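Local atomic coordinates of putative 2OG-Fe(II) oxygenase family protein (Caulobacter crescentus CB15, PDB entry 3OOX), a protein that probably acts as an iron(II)-dependent 2-oxoglutarate oxygenase, with a predicted ability to form ethylene from 2-oxoglutarate and to oxidise L-arginine. Residues L208-R213 and L218-P223; N136-M141 and S169-L174; T65-A70 and Y79-V84; A113-N118 and F271-E276. All coordinates share one frame; numbering follows the deposited sequence. Where two conformers were deposited one is given.

Interaction 1: L208-R213 and L218-P223; sequences LEVLDR and LPINPP
Val-210 and Leu-218 pair across an antiparallel beta hairpin at the edge of a four-stranded sheet, in which strand 217-219 is the last strand and strand 208-211 its inner neighbour. They form a hydrogen-bonded pair, with Val-210 N 2.9 Å from Leu-218 O and Leu-218 N 2.9 Å from Val-210 O. Pro-219 falls at the adjoining non-hydrogen-bonded pair, opposite Glu-209, so its lack of an N-H costs the hairpin no bond. Further on, Ile-220 N meets Leu-208 O at 2.8 Å almost straight (175°), and a water bridges Leu-208 N and Ile-220 O. On the face it shares with Leu-218, Val-210 has CG1 lodged between its own N and carbonyl carbon (chi1 58°), which lets this methyl touch Ile-220 CD1 at 3.8 Å. Leu-218 slants over Asp-212, its CD1 3.6 Å from Asp-212 OD2, while that carboxylate makes a salt bridge to Arg-32. Cutting Leu-218 back to an alanine removes CG and CD1 and would probably open a gap beside Asp-212 CB and leave the aspartate less firmly placed for its arginine. On the other face Glu-209 makes a salt bridge to Arg-249 of the neighbouring strand 248-250. Such a hairpin at the margin of a smaller antiparallel sheet, facing a larger one, belongs to the double-stranded beta-helix (jelly-roll) core of 2-oxoglutarate oxygenases.

Interaction 2: N136-M141 and S169-L174; sequences NSLDGM and SVLRLL
Leu-138 and Leu-171 mark the place where the long helix 127-152 packs against the main sheet of the jelly-roll core, through its strand 170-176. The contact is small and made by one methyl on each side: Leu-138 CD1 meets Leu-171 CD1 at 4.1 Å, the two side chains running at about a right angle to each other. CB of Leu-171 already points at the helix, and with CG anti to the backbone nitrogen (chi1 179°) its CD1 comes to Leu-138. The side chain also touches Val-131, Leu-134 and Tyr-135, residues of earlier turns of the same helix, so that Leu-138 extends an apolar strip along the helix. This is the helix-on-sheet layer by which 2-oxoglutarate oxygenases commonly back their larger sheet; strand 170-176 itself lies between strands 97-101 and 262-269, with backbone bonds from Leu-171 to Met-101 and from Val-170 to Phe-268. Where the strand begins, the chemistry turns polar. Asp-139, with CG anti to its nitrogen (chi1 -163°), extends toward Ser-169, but Asp-139 OD1 stays 4.1 Å from Ser-169 OG, too far for a direct bond. One water fills the interval, 2.9 Å from Asp-139 OD1 and 2.6 Å from Ser-169 OG. Each end has a further tie: Asp-139 OD2 makes a salt bridge to Arg-103, and the buried hydroxyl of Ser-169 is also bonded by His-270 N. The carbonyl oxygen of Ser-169 is bonded in turn by the hydroxyl of Tyr-135, a second polar link from the start of this segment to the helix.

Interaction 3: T65-A70 and Y79-V84; sequences TKKQYA and YIPFGV
The Tyr-79 ring is sandwiched between Lys-66 CB on one face and, on the opposite face, the nitrogen of Pro-81 from its own segment; Lys-67 CG and Ala-70 CB stand at its edge, near the ring plane. Lys-66 CB sits 3.8 Å from the centroid of the Tyr-79 ring and 16° off the normal, a CH-pi contact. The rest of the lysine follows the ring outward and bends at chi3 (-67°), bringing Lys-66 CE within 3.6 Å of Tyr-79 OH. Both polar ends then converge on Glu-97, the ammonium group by a salt bridge and the phenol by a hydrogen bond, while Lys-66 NZ is also bonded to Phe-59 O. The contact joins the short helix that begins at residue 63, with the residues that follow, to strand 78-80, an outermost strand of the main sheet, whose next strand, 97-101, supplies Glu-97. A leucine in place of Tyr-79 would probably uncover the lysine methylenes and leave Glu-97 without its phenol partner. The backbones are tied by Tyr-79 N to Tyr-69 O at 2.9 Å; the N-H points straight at the oxygen (173°), although the donor stands above the carbonyl plane. Ala-70 CB reaches Tyr-79 CD2 at 4.1 Å. Farther out, the extended Lys-67 passes crosswise to the proline, its CE 3.8 Å from Pro-81 CB, and a water, weakly held by Lys-67 NZ, carries the link on to Phe-82 O. Tyr-69 turns its own ring away, and its hydroxyl is bonded to Glu-123.

Interaction 4: A113-N118 and F271-E276; sequences AHMADN and FASDYE. With EDO (1,2-ethanediol), chain K.
His-114 presents the edge of its imidazole to Ser-273, so that the serine hydroxyl lies in the ring plane in front of NE2. The separation of His-114 NE2 and Ser-273 OG is 2.6 Å, a short hydrogen bond with an angle of 165°. With CG lodged between the backbone nitrogen and the carbonyl carbon (chi1 75°), the histidine ring is swung across to the other loop. The approach is close enough that His-114 NE2 also comes within 3.1 Å of Ser-273 CB. Met-115, a selenomethionine here, reaches the same hydroxyl from another direction, its SE 3.9 Å from Ser-273 OG. Ser-273 is the second residue of a type I beta turn, closed by Tyr-275 N to Ala-272 O at 3.0 Å, and its backbone is bonded to Asp-299 at the start of helix 298-309. Phe-111 meets the histidine ring with the planes at about 65°. Away from the junction, an ethanediol, probably from the crystallisation liquor, bonds through O2 to Asp-117 O at 2.7 Å. The contact thus joins the loop after strand 97-101 to the loop after strand 262-269 by little more than one polar pair. Since either histidine or serine could be the donor, the bond can survive a change of imidazole tautomer, and its in-plane, nearly straight geometry is likely to restrain rotation of both groups.

In the fold
Interactions 2 and 3 both reach the main sheet, the former in its interior at strand 170-176, the latter at its margin, strand 78-80. Interaction 1 belongs to the smaller sheet and is the most regular, backbone pairing doing most of the work; interaction 3 relies instead on one tyrosine ring covered on a face by a lysine methylene. Both are partly buried. The helix packing of interaction 2 is the most central, a buried methyl contact flanked by a water bridge. Interaction 4 sets a buried serine against an exposed histidine, joining two loops across a long sequence interval through a single side-chain bond, and interactions 1 and 2 are nested within that interval.

Interaction 1: L208-R213 and L218-P223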
# COMPACT_ATOMS: atom_id res chain seq x y z
N LEU A 208 5.35 -10.75 -7.12
CA LEU A 208 5.08 -10.54 -5.69
C LEU A 208 5.03 -11.87 -4.96
O LEU A 208 4.42 -12.83 -5.43
CB LEU A 208 3.75 -9.80 -5.51
CG LEU A 208 3.31 -9.51 -4.06
CD1 LEU A 208 4.24 -8.54 -3.29
CD2 LEU A 208 1.88 -8.96 -4.10
N GLU A 209 5.71 -11.94 -3.82
CA GLU A 209 5.70 -13.12 -3.00
C GLU A 209 5.53 -12.76 -1.53
O GLU A 209 6.04 -11.73 -1.09
CB GLU A 209 7.00 -13.89 -3.17
CG GLU A 209 7.27 -14.30 -4.62
CD GLU A 209 8.46 -15.23 -4.78
OE1 GLU A 209 9.34 -15.23 -3.88
OE2 GLU A 209 8.52 -15.95 -5.83
N VAL A 210 4.82 -13.59 -0.78
CA VAL A 210 4.65 -13.40 0.66
C VAL A 210 5.38 -14.50 1.40
O VAL A 210 5.33 -15.67 1.01
CB VAL A 210 3.17 -13.39 1.09
CG1 VAL A 210 2.41 -14.67 0.69
CG2 VAL A 210 3.01 -13.09 2.59
N LEU A 211 6.06 -14.14 2.50
CA LEU A 211 6.71 -15.14 3.31
C LEU A 211 5.69 -15.84 4.20
O LEU A 211 5.04 -15.21 5.07
CB LEU A 211 7.81 -14.47 4.15
CG LEU A 211 8.67 -15.42 4.97
CD1 LEU A 211 9.54 -16.27 4.04
CD2 LEU A 211 9.55 -14.60 5.92
N ASP A 212 5.53 -17.15 4.01
CA ASP A 212 4.59 -17.92 4.82
C ASP A 212 5.20 -18.21 6.20
O ASP A 212 6.40 -18.04 6.42
CB ASP A 212 4.20 -19.23 4.13
CG ASP A 212 2.89 -19.82 4.64
OD1 ASP A 212 2.19 -19.19 5.47
OD2 ASP A 212 2.55 -20.92 4.19
N ARG A 213 4.35 -18.67 7.12
CA ARG A 213 4.77 -18.93 8.50
C ARG A 213 5.94 -19.90 8.60
O ARG A 213 6.75 -19.81 9.51
CB ARG A 213 3.60 -19.47 9.31
CG ARG A 213 2.44 -18.50 9.45
CD ARG A 213 1.45 -18.95 10.52
NE ARG A 213 2.01 -18.83 11.87
CZ ARG A 213 1.49 -19.41 12.96
NH1 ARG A 213 0.39 -20.15 12.88
NH2 ARG A 213 2.08 -19.24 14.14
N LEU A 218 5.66 -17.67 -1.01
CA LEU A 218 4.47 -18.03 -1.78
C LEU A 218 4.19 -16.97 -2.83
O LEU A 218 4.07 -15.80 -2.48
CB LEU A 218 3.28 -18.13 -0.85
CG LEU A 218 3.40 -19.03 0.38
CD1 LEU A 218 2.07 -19.01 1.13
CD2 LEU A 218 3.82 -20.44 0.04
N PRO A 219 4.02 -17.38 -4.11
CA PRO A 219 3.70 -16.40 -5.14
C PRO A 219 2.28 -15.84 -5.00
O PRO A 219 1.35 -16.60 -4.70
CB PRO A 219 3.83 -17.20 -6.45
CG PRO A 219 3.68 -18.57 -6.07
CD PRO A 219 4.15 -18.73 -4.67
N ILE A 220 2.15 -14.53 -5.17
CA ILE A 220 0.85 -13.88 -5.28
C ILE A 220 0.82 -13.33 -6.69
O ILE A 220 1.42 -12.30 -7.00
CB ILE A 220 0.62 -12.77 -4.22
CG1 ILE A 220 0.78 -13.35 -2.81
CG2 ILE A 220 -0.79 -12.19 -4.38
CD1 ILE A 220 0.62 -12.33 -1.72
N ASN A 221 0.11 -14.07 -7.54
CA ASN A 221 0.09 -13.82 -8.98
C ASN A 221 -1.34 -13.76 -9.47
O ASN A 221 -1.87 -14.75 -10.01
CB ASN A 221 0.85 -14.90 -9.75
CG ASN A 221 1.05 -14.51 -11.20
OD1 ASN A 221 0.99 -13.33 -11.54
ND2 ASN A 221 1.30 -15.50 -12.06
N PRO A 222 -2.00 -12.61 -9.27
CA PRO A 222 -3.43 -12.61 -9.57
C PRO A 222 -3.71 -12.45 -11.06
O PRO A 222 -2.83 -12.06 -11.82
CB PRO A 222 -3.92 -11.36 -8.84
CG PRO A 222 -2.75 -10.43 -8.93
CD PRO A 222 -1.54 -11.30 -8.76
N PRO A 223 -4.95 -12.73 -11.47
CA PRO A 223 -5.33 -12.33 -12.81
C PRO A 223 -5.39 -10.82 -12.91
O PRO A 223 -5.39 -10.14 -11.89
CB PRO A 223 -6.75 -12.91 -13.00
CG PRO A 223 -7.19 -13.40 -11.69
CD PRO A 223 -6.07 -13.29 -10.70
O HOH W 1 2.85 -10.73 -8.62

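Interaction 2: N136-M141 and S169-L174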
# COMPACT_ATOMS: atom_id res chain seq x y z
N ASN A 136 -8.07 8.93 -4.34
CA ASN A 136 -9.36 8.89 -3.66
C ASN A 136 -10.15 7.62 -3.99
O ASN A 136 -10.88 7.10 -3.13
CB ASN A 136 -10.16 10.16 -4.01
CG ASN A 136 -9.55 11.41 -3.37
OD1 ASN A 136 -9.23 12.38 -4.09
ND2 ASN A 136 -9.34 11.38 -2.06
N SER A 137 -9.99 7.09 -5.19
CA SER A 137 -10.61 5.84 -5.56
C SER A 137 -10.09 4.65 -4.75
O SER A 137 -10.85 3.81 -4.30
CB SER A 137 -10.38 5.59 -7.04
OG SER A 137 -10.93 4.36 -7.40
N LEU A 138 -8.77 4.59 -4.60
CA LEU A 138 -8.18 3.51 -3.81
C LEU A 138 -8.47 3.69 -2.32
O LEU A 138 -8.65 2.71 -1.60
CB LEU A 138 -6.69 3.41 -4.10
CG LEU A 138 -6.37 2.85 -5.49
CD1 LEU A 138 -4.89 3.02 -5.82
CD2 LEU A 138 -6.78 1.40 -5.63
N ASP A 139 -8.50 4.94 -1.85
CA ASP A 139 -8.85 5.23 -0.45
C ASP A 139 -10.29 4.75 -0.19
O ASP A 139 -10.58 4.16 0.86
CB ASP A 139 -8.73 6.74 -0.13
CG ASP A 139 -8.69 7.01 1.35
OD1 ASP A 139 -8.02 6.26 2.09
OD2 ASP A 139 -9.32 8.01 1.79
N GLY A 140 -11.16 5.00 -1.17
CA GLY A 140 -12.56 4.52 -1.04
C GLY A 140 -12.72 3.01 -1.01
O GLY A 140 -13.47 2.45 -0.20
N MSE A 141 -12.00 2.34 -1.90
CA MSE A 141 -12.03 0.88 -1.93
C MSE A 141 -11.45 0.31 -0.64
O MSE A 141 -11.95 -0.65 -0.06
CB MSE A 141 -11.34 0.32 -3.17
CG MSE A 141 -11.29 -1.16 -3.15
SE MSE A 141 -13.05 -2.00 -3.05
CE MSE A 141 -13.42 -1.90 -4.97
N SER A 169 -2.54 8.91 4.34
CA SER A 169 -2.34 7.92 3.31
C SER A 169 -1.52 8.45 2.16
O SER A 169 -1.54 9.66 1.86
CB SER A 169 -3.70 7.37 2.82
OG SER A 169 -4.40 6.80 3.93
N VAL A 170 -0.82 7.54 1.50
CA VAL A 170 0.11 7.93 0.42
C VAL A 170 -0.14 7.04 -0.78
O VAL A 170 -0.14 5.82 -0.67
CB VAL A 170 1.54 7.82 0.87
CG1 VAL A 170 2.51 8.05 -0.31
CG2 VAL A 170 1.86 8.83 1.99
N LEU A 171 -0.32 7.69 -1.94
CA LEU A 171 -0.29 7.02 -3.24
C LEU A 171 1.12 7.15 -3.77
O LEU A 171 1.65 8.26 -3.91
CB LEU A 171 -1.24 7.67 -4.24
CG LEU A 171 -1.28 7.08 -5.64
CD1 LEU A 171 -1.68 5.59 -5.60
CD2 LEU A 171 -2.26 7.87 -6.54
N ARG A 172 1.78 6.00 -4.00
CA ARG A 172 3.12 5.97 -4.53
C ARG A 172 3.03 5.56 -5.99
O ARG A 172 2.37 4.59 -6.35
CB ARG A 172 3.94 4.91 -3.80
CG ARG A 172 5.34 4.62 -4.41
CD ARG A 172 6.05 3.53 -3.61
NE ARG A 172 6.51 4.02 -2.32
CZ ARG A 172 6.99 3.24 -1.36
NH1 ARG A 172 7.08 1.92 -1.54
NH2 ARG A 172 7.36 3.79 -0.23
N LEU A 173 3.74 6.31 -6.83
CA LEU A 173 3.95 5.94 -8.24
C LEU A 173 5.42 5.51 -8.33
O LEU A 173 6.32 6.24 -7.92
CB LEU A 173 3.67 7.14 -9.15
CG LEU A 173 2.40 7.94 -8.85
CD1 LEU A 173 2.34 9.18 -9.79
CD2 LEU A 173 1.13 7.09 -8.97
N LEU A 174 5.66 4.31 -8.85
CA LEU A 174 6.99 3.69 -8.85
C LEU A 174 7.32 3.22 -10.26
O LEU A 174 6.49 2.59 -10.91
CB LEU A 174 7.00 2.49 -7.89
CG LEU A 174 8.23 1.60 -7.69
CD1 LEU A 174 9.43 2.43 -7.27
CD2 LEU A 174 7.89 0.49 -6.66
O HOH W 2 -6.90 7.36 4.50

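Interaction 3: T65-A70 and Y79-V84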
# COMPACT_ATOMS: atom_id res chain seq x y z
N THR A 65 14.03 18.11 -15.16
CA THR A 65 12.66 18.55 -15.03
C THR A 65 12.03 17.83 -13.82
O THR A 65 11.34 18.43 -12.99
CB THR A 65 11.85 18.24 -16.31
OG1 THR A 65 12.50 18.85 -17.44
CG2 THR A 65 10.40 18.72 -16.19
N LYS A 66 12.27 16.53 -13.74
CA LYS A 66 11.76 15.74 -12.61
C LYS A 66 12.34 16.23 -11.29
O LYS A 66 11.63 16.27 -10.28
CB LYS A 66 12.01 14.23 -12.82
CG LYS A 66 11.22 13.67 -14.04
CD LYS A 66 11.36 12.16 -14.23
CE LYS A 66 12.76 11.70 -14.62
NZ LYS A 66 12.80 10.25 -15.02
N LYS A 67 13.61 16.63 -11.29
CA LYS A 67 14.30 17.02 -10.05
C LYS A 67 13.86 18.37 -9.48
O LYS A 67 14.21 18.72 -8.35
CB LYS A 67 15.81 16.94 -10.23
CG LYS A 67 16.31 15.49 -10.19
CD LYS A 67 17.80 15.39 -10.33
CE LYS A 67 18.29 13.96 -10.04
NZ LYS A 67 19.79 13.90 -10.18
N GLN A 68 13.09 19.13 -10.25
CA GLN A 68 12.41 20.29 -9.72
C GLN A 68 11.56 19.89 -8.53
O GLN A 68 11.30 20.71 -7.64
CB GLN A 68 11.51 20.91 -10.78
CG GLN A 68 12.25 21.53 -11.94
CD GLN A 68 11.31 22.06 -13.01
OE1 GLN A 68 11.35 23.25 -13.35
NE2 GLN A 68 10.49 21.19 -13.56
N TYR A 69 11.11 18.64 -8.52
CA TYR A 69 10.14 18.15 -7.52
C TYR A 69 10.80 17.23 -6.50
O TYR A 69 10.09 16.58 -5.70
CB TYR A 69 8.98 17.45 -8.23
CG TYR A 69 8.40 18.31 -9.33
CD1 TYR A 69 7.64 19.43 -9.00
CD2 TYR A 69 8.67 18.06 -10.66
CE1 TYR A 69 7.16 20.27 -9.98
CE2 TYR A 69 8.18 18.90 -11.67
CZ TYR A 69 7.43 20.01 -11.31
OH TYR A 69 6.92 20.86 -12.28
N ALA A 70 12.12 17.18 -6.52
CA ALA A 70 12.92 16.38 -5.58
C ALA A 70 13.29 17.18 -4.33
O ALA A 70 13.21 18.41 -4.32
CB ALA A 70 14.19 15.88 -6.24
N TYR A 79 9.07 13.91 -5.88
CA TYR A 79 9.90 12.99 -6.64
C TYR A 79 11.10 12.51 -5.84
O TYR A 79 11.73 13.27 -5.10
CB TYR A 79 10.37 13.72 -7.91
CG TYR A 79 11.29 12.93 -8.78
CD1 TYR A 79 10.85 11.77 -9.40
CD2 TYR A 79 12.57 13.36 -9.02
CE1 TYR A 79 11.68 11.03 -10.23
CE2 TYR A 79 13.45 12.63 -9.86
CZ TYR A 79 12.98 11.46 -10.44
OH TYR A 79 13.82 10.73 -11.27
N ILE A 80 11.44 11.22 -6.01
CA ILE A 80 12.68 10.66 -5.50
C ILE A 80 13.43 10.06 -6.69
O ILE A 80 12.90 9.17 -7.37
CB ILE A 80 12.44 9.54 -4.46
CG1 ILE A 80 11.57 10.04 -3.29
CG2 ILE A 80 13.78 8.99 -3.98
CD1 ILE A 80 11.22 8.96 -2.25
N PRO A 81 14.63 10.55 -6.95
CA PRO A 81 15.42 10.05 -8.07
C PRO A 81 16.08 8.71 -7.81
O PRO A 81 16.07 8.22 -6.70
CB PRO A 81 16.47 11.13 -8.27
CG PRO A 81 16.72 11.63 -6.95
CD PRO A 81 15.37 11.61 -6.24
N PHE A 82 16.65 8.15 -8.87
CA PHE A 82 17.49 6.97 -8.76
C PHE A 82 18.57 7.21 -7.72
O PHE A 82 19.10 8.31 -7.62
CB PHE A 82 18.11 6.62 -10.13
CG PHE A 82 17.08 6.40 -11.21
CD1 PHE A 82 16.18 5.36 -11.13
CD2 PHE A 82 17.00 7.26 -12.30
CE1 PHE A 82 15.22 5.15 -12.09
CE2 PHE A 82 16.03 7.06 -13.28
CZ PHE A 82 15.14 6.00 -13.18
N GLY A 83 18.86 6.17 -6.94
CA GLY A 83 19.89 6.23 -5.90
C GLY A 83 20.60 4.89 -5.77
O GLY A 83 20.32 3.96 -6.52
N VAL A 84 21.50 4.82 -4.78
CA VAL A 84 22.36 3.66 -4.58
C VAL A 84 22.22 3.07 -3.18
O VAL A 84 22.18 3.82 -2.20
CB VAL A 84 23.82 4.07 -4.75
CG1 VAL A 84 24.73 2.85 -4.68
CG2 VAL A 84 24.01 4.79 -6.04
O HOH W 3 20.23 10.86 -8.96

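Interaction 4: A113-N118 and F271-E276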
# COMPACT_ATOMS: atom_id res chain seq x y z
N ALA A 113 0.15 20.99 10.29
CA ALA A 113 1.43 21.18 10.96
C ALA A 113 2.37 19.99 10.83
O ALA A 113 3.60 20.16 10.96
CB ALA A 113 1.21 21.52 12.42
N HIS A 114 1.85 18.79 10.56
CA HIS A 114 2.73 17.62 10.40
C HIS A 114 2.54 16.86 9.09
O HIS A 114 3.31 15.94 8.80
CB HIS A 114 2.60 16.65 11.57
CG HIS A 114 1.33 15.84 11.54
ND1 HIS A 114 0.13 16.36 11.98
CD2 HIS A 114 1.08 14.57 11.15
CE1 HIS A 114 -0.81 15.44 11.85
NE2 HIS A 114 -0.27 14.36 11.34
N MSE A 115 1.55 17.25 8.27
CA MSE A 115 1.32 16.64 6.95
C MSE A 115 1.53 17.67 5.87
O MSE A 115 0.76 18.64 5.74
CB MSE A 115 -0.11 16.08 6.87
CG MSE A 115 -0.23 14.79 7.59
SE MSE A 115 -2.01 14.09 7.81
CE MSE A 115 -2.55 14.07 5.99
N ALA A 116 2.62 17.49 5.11
CA ALA A 116 3.02 18.47 4.15
C ALA A 116 2.10 18.53 2.93
O ALA A 116 1.51 17.54 2.49
CB ALA A 116 4.49 18.19 3.70
N ASP A 117 2.02 19.73 2.36
CA ASP A 117 1.27 19.93 1.13
C ASP A 117 1.86 19.09 0.00
O ASP A 117 3.07 18.84 -0.04
CB ASP A 117 1.34 21.40 0.66
CG ASP A 117 0.55 22.36 1.54
OD1 ASP A 117 -0.26 21.92 2.38
OD2 ASP A 117 0.74 23.59 1.36
N ASN A 118 0.99 18.67 -0.90
CA ASN A 118 1.43 18.05 -2.17
C ASN A 118 2.11 19.07 -3.06
O ASN A 118 1.82 20.27 -2.99
CB ASN A 118 0.27 17.42 -2.91
CG ASN A 118 -0.12 16.10 -2.33
OD1 ASN A 118 0.75 15.27 -2.02
ND2 ASN A 118 -1.45 15.90 -2.13
N PHE A 271 -4.31 5.19 9.19
CA PHE A 271 -5.26 5.78 10.11
C PHE A 271 -5.03 7.33 10.16
O PHE A 271 -3.98 7.87 9.85
CB PHE A 271 -5.06 5.24 11.53
CG PHE A 271 -5.47 3.82 11.74
CD1 PHE A 271 -6.71 3.37 11.36
CD2 PHE A 271 -4.63 2.92 12.41
CE1 PHE A 271 -7.10 2.06 11.56
CE2 PHE A 271 -5.06 1.62 12.66
CZ PHE A 271 -6.28 1.18 12.21
N ALA A 272 -6.06 8.03 10.64
CA ALA A 272 -5.94 9.40 11.09
C ALA A 272 -4.81 9.55 12.12
O ALA A 272 -4.66 8.73 13.03
CB ALA A 272 -7.27 9.82 11.72
N SER A 273 -4.04 10.61 11.97
CA SER A 273 -2.87 10.88 12.81
C SER A 273 -3.16 10.88 14.30
O SER A 273 -2.39 10.36 15.09
CB SER A 273 -2.27 12.23 12.45
OG SER A 273 -1.75 12.18 11.15
N ASP A 274 -4.31 11.45 14.66
CA ASP A 274 -4.75 11.51 16.04
C ASP A 274 -5.59 10.34 16.55
O ASP A 274 -6.12 10.39 17.69
CB ASP A 274 -5.47 12.86 16.29
CG ASP A 274 -6.70 13.09 15.41
OD1 ASP A 274 -7.03 12.19 14.61
OD2 ASP A 274 -7.38 14.17 15.57
N TYR A 275 -5.72 9.27 15.76
CA TYR A 275 -6.46 8.09 16.16
C TYR A 275 -5.63 7.32 17.19
O TYR A 275 -4.47 6.97 16.93
CB TYR A 275 -6.74 7.18 14.98
CG TYR A 275 -7.41 5.89 15.37
CD1 TYR A 275 -8.65 5.88 15.96
CD2 TYR A 275 -6.81 4.65 15.12
CE1 TYR A 275 -9.27 4.72 16.31
CE2 TYR A 275 -7.43 3.48 15.45
CZ TYR A 275 -8.66 3.51 16.04
OH TYR A 275 -9.29 2.32 16.38
N GLU A 276 -6.20 7.10 18.38
CA GLU A 276 -5.54 6.31 19.40
C GLU A 276 -5.79 4.83 19.09
O GLU A 276 -6.94 4.33 19.04
CB GLU A 276 -6.07 6.64 20.80
CG GLU A 276 -5.44 5.73 21.85
CD GLU A 276 -5.92 6.02 23.28
OE1 GLU A 276 -7.03 5.60 23.61
OE2 GLU A 276 -5.17 6.63 24.04
C1 EDO K . 6.80 21.57 0.79
O1 EDO K . 7.23 22.49 -0.19
C2 EDO K . 5.52 20.90 0.28
O2 EDO K . 5.08 20.01 1.28